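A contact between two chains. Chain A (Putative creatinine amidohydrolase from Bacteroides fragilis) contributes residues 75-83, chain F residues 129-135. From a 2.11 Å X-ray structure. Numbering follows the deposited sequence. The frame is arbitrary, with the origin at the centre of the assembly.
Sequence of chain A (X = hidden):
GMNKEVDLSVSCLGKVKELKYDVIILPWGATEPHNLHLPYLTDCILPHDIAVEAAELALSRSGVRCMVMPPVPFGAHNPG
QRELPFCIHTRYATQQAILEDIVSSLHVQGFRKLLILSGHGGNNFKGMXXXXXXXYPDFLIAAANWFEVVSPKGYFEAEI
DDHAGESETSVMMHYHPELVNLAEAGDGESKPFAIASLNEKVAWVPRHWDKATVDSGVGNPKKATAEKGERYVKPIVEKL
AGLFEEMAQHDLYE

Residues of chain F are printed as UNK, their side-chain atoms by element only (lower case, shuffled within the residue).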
# COMPACT_ATOMS: atom_id res chain seq x y z
N GLY A 75 -19.10 0.63 5.77
CA GLY A 75 -19.73 0.40 4.47
C GLY A 75 -19.14 1.31 3.40
O GLY A 75 -18.44 2.26 3.72
N ALA A 76 -19.43 0.97 2.14
CA ALA A 76 -18.97 1.69 0.96
C ALA A 76 -20.13 2.53 0.47
O ALA A 76 -21.21 1.99 0.22
CB ALA A 76 -18.53 0.68 -0.12
N HIS A 77 -19.95 3.84 0.38
CA HIS A 77 -21.07 4.77 0.10
C HIS A 77 -20.90 5.54 -1.20
O HIS A 77 -19.86 5.46 -1.86
CB HIS A 77 -21.33 5.72 1.30
CG HIS A 77 -21.77 4.97 2.51
ND1 HIS A 77 -22.98 4.31 2.57
CD2 HIS A 77 -21.10 4.62 3.63
CE1 HIS A 77 -23.05 3.64 3.70
NE2 HIS A 77 -21.92 3.82 4.36
N ASN A 78 -21.96 6.27 -1.54
CA ASN A 78 -22.13 6.95 -2.81
C ASN A 78 -21.88 8.43 -2.66
O ASN A 78 -21.85 8.96 -1.53
CB ASN A 78 -23.57 6.72 -3.33
CG ASN A 78 -23.78 5.32 -3.85
OD1 ASN A 78 -23.10 4.40 -3.42
ND2 ASN A 78 -24.74 5.14 -4.75
N PRO A 79 -21.67 9.12 -3.79
CA PRO A 79 -21.56 10.57 -3.78
C PRO A 79 -22.78 11.20 -3.16
O PRO A 79 -23.89 10.70 -3.40
CB PRO A 79 -21.51 10.92 -5.28
CG PRO A 79 -20.94 9.71 -5.92
CD PRO A 79 -21.53 8.57 -5.17
N GLY A 80 -22.59 12.25 -2.36
CA GLY A 80 -23.69 12.88 -1.61
C GLY A 80 -23.99 12.29 -0.23
O GLY A 80 -24.60 12.95 0.61
N GLN A 81 -23.58 11.05 0.02
CA GLN A 81 -23.83 10.43 1.32
C GLN A 81 -22.78 10.82 2.37
O GLN A 81 -23.10 10.93 3.55
CB GLN A 81 -23.83 8.92 1.20
CG GLN A 81 -24.96 8.32 0.40
CD GLN A 81 -25.08 6.84 0.67
OE1 GLN A 81 -24.39 6.02 0.06
NE2 GLN A 81 -25.95 6.49 1.62
N ARG A 82 -21.53 10.96 1.93
CA ARG A 82 -20.41 11.27 2.83
C ARG A 82 -20.58 12.63 3.53
O ARG A 82 -20.12 12.84 4.69
CB ARG A 82 -19.11 11.25 2.01
CG ARG A 82 -17.83 11.34 2.80
CD ARG A 82 -16.63 11.19 1.93
NE ARG A 82 -16.51 12.28 0.96
CZ ARG A 82 -15.38 12.63 0.34
NH1 ARG A 82 -14.24 12.00 0.59
NH2 ARG A 82 -15.39 13.65 -0.53
N GLU A 83 -21.23 13.57 2.84
CA GLU A 83 -21.53 14.89 3.41
C GLU A 83 -22.64 14.88 4.49
O GLU A 83 -22.74 15.81 5.26
CB GLU A 83 -21.85 15.89 2.29
CG GLU A 83 -23.23 15.67 1.61
CD GLU A 83 -23.48 16.57 0.37
OE1 GLU A 83 -22.63 16.59 -0.57
OE2 GLU A 83 -24.55 17.22 0.32
N UNK F 129 -15.10 2.62 -8.65
CA UNK F 129 -15.87 3.76 -9.14
C UNK F 129 -16.33 4.62 -7.98
O UNK F 129 -16.13 5.84 -7.99
c UNK F 129 -17.56 2.13 -12.33
c UNK F 129 -17.05 3.29 -10.06
c UNK F 129 -18.02 4.41 -10.37
c UNK F 129 -16.49 2.75 -11.40
N UNK F 130 -16.91 4.00 -6.95
CA UNK F 130 -17.27 4.72 -5.73
C UNK F 130 -16.06 5.49 -5.18
O UNK F 130 -16.15 6.69 -4.92
c UNK F 130 -17.80 3.77 -4.64
n UNK F 130 -23.15 1.33 -4.61
n UNK F 130 -21.11 0.30 -4.76
n UNK F 130 -21.27 2.43 -3.87
c UNK F 130 -19.20 3.28 -4.90
c UNK F 130 -19.83 2.59 -3.67
c UNK F 130 -21.84 1.36 -4.42
N UNK F 131 -14.93 4.81 -5.02
CA UNK F 131 -13.74 5.50 -4.47
C UNK F 131 -13.20 6.63 -5.37
O UNK F 131 -12.76 7.69 -4.88
o UNK F 131 -12.22 2.55 -2.83
c UNK F 131 -12.96 3.55 -3.01
o UNK F 131 -13.95 3.82 -2.27
c UNK F 131 -12.62 4.48 -4.17
N UNK F 132 -13.23 6.43 -6.67
CA UNK F 132 -12.78 7.46 -7.62
C UNK F 132 -13.77 8.62 -7.70
O UNK F 132 -13.38 9.72 -8.03
c UNK F 132 -11.17 6.16 -9.16
c UNK F 132 -12.53 6.85 -8.99
c UNK F 132 -10.07 7.18 -9.29
c UNK F 132 -11.19 5.24 -10.37
N UNK F 133 -15.03 8.37 -7.37
CA UNK F 133 -16.09 9.41 -7.37
C UNK F 133 -15.80 10.53 -6.37
O UNK F 133 -16.18 11.65 -6.58
c UNK F 133 -17.47 8.79 -7.07
N UNK F 134 -15.12 10.20 -5.29
CA UNK F 134 -14.74 11.16 -4.28
C UNK F 134 -13.44 11.88 -4.62
O UNK F 134 -13.28 13.05 -4.29
c UNK F 134 -17.28 8.06 -1.66
c UNK F 134 -15.92 9.90 -2.40
c UNK F 134 -14.61 10.44 -2.92
c UNK F 134 -16.08 8.55 -2.13
c UNK F 134 -16.99 10.74 -2.16
c UNK F 134 -18.33 8.91 -1.44
c UNK F 134 -18.19 10.25 -1.70
N UNK F 135 -12.51 11.18 -5.27
CA UNK F 135 -11.23 11.78 -5.67
C UNK F 135 -11.41 12.70 -6.87
O UNK F 135 -10.71 13.70 -6.97
c UNK F 135 -9.60 9.81 -5.10
o UNK F 135 -8.58 7.82 -6.01
o UNK F 135 -7.34 9.65 -5.98
c UNK F 135 -8.42 9.03 -5.73
c UNK F 135 -10.21 10.73 -6.12
O HOH W 1 -18.82 6.75 -4.02

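Position 129 carries four side-chain carbons, forked at the first, with one arm two carbons long, and none touches the A stretch. That beta-branched pattern is isoleucine. F:Ile129 is out of reach of the A stretch and none of its surface is covered by it; F:Ile129 O accepts the helical bond from the N of position 133, at 2.8 Å.

Position 130 has three carbons, then a nitrogen, then a carbon bearing two more nitrogens. The first nitrogen lies against A:Asn78 OD1, and the last stem carbon against A:His77 O. A guanidinium on a three-carbon stem is arginine. The CA-to-CB bond of F:Arg130 points sideways, but the chain extends until F:Arg130 NE lies 2.7 Å from A:Asn78 OD1. The N-H...acceptor angle of 167° makes this a nearly straight hydrogen bond; F:Arg130 NH2 adds a weak one to A:Asn78 OD1, 3.3 Å at 132°. Since OD1 lies at the guanidinium edge, near its plane, the N-H groups can address it. The stem also packs, with F:Arg130 CD 3.4 Å from A:His77 O and 4.2 Å from A:Ala76 CB.

Position 131 shows two carbons, the second carrying two oxygens, with no contact to the A stretch. This is aspartate. Both side-chain oxygens of F:Asp131 are hydrogen-bonded elsewhere in the structure.

Position 132 has four carbons forked at the second, touching nothing in the A stretch: the mark of leucine. F:Leu132 is out of reach of the A stretch.

Position 133 has a single side-chain carbon, CB, which faces A:Pro79 CG. It is alanine. F:Ala133 points toward the A stretch, and F:Ala133 CB meets A:Pro79 CG at 3.8 Å, an apolar contact.

Position 134 bears one carbon followed by a ring of six carbons, with no hydroxyl oxygen. A:Arg82 CD lies over one face of the ring, and A:Asn78 O and A:His77 O lie at its edge. This is phenylalanine. A:Arg82 CD is 4.3 Å from the F:Phe134 ring centroid and 19° off the ring normal, a CH-pi contact. A:Arg82 NE comes within 3.5 Å of F:Phe134 CD1. Near the ring plane, A:Asn78 O approaches F:Phe134 CZ at 3.5 Å and A:His77 O approaches F:Phe134 CE2 at 3.7 Å.

Position 135 has three carbons, the third carrying two oxygens, none touching the A stretch. This is glutamate. The CA-to-CB bond of F:Glu135 points away from the A stretch.

The contact thus uses positions 130, 133 and 134 of one helix against a loop. A:Asn78 N donates to A:Gln81 OE1 at 2.9 Å, tying the loop internally, while A:Asn78 OD1 receives the arginine. Water 1 joins the backbones, donating to A:His77 O at 2.7 Å and to F:Arg130 O at 2.8 Å. Polar anchoring, a small apolar contact and packing around the aromatic ring together bury 416 Å², both sides summed.

Chain F (129-135) IRDLAFE
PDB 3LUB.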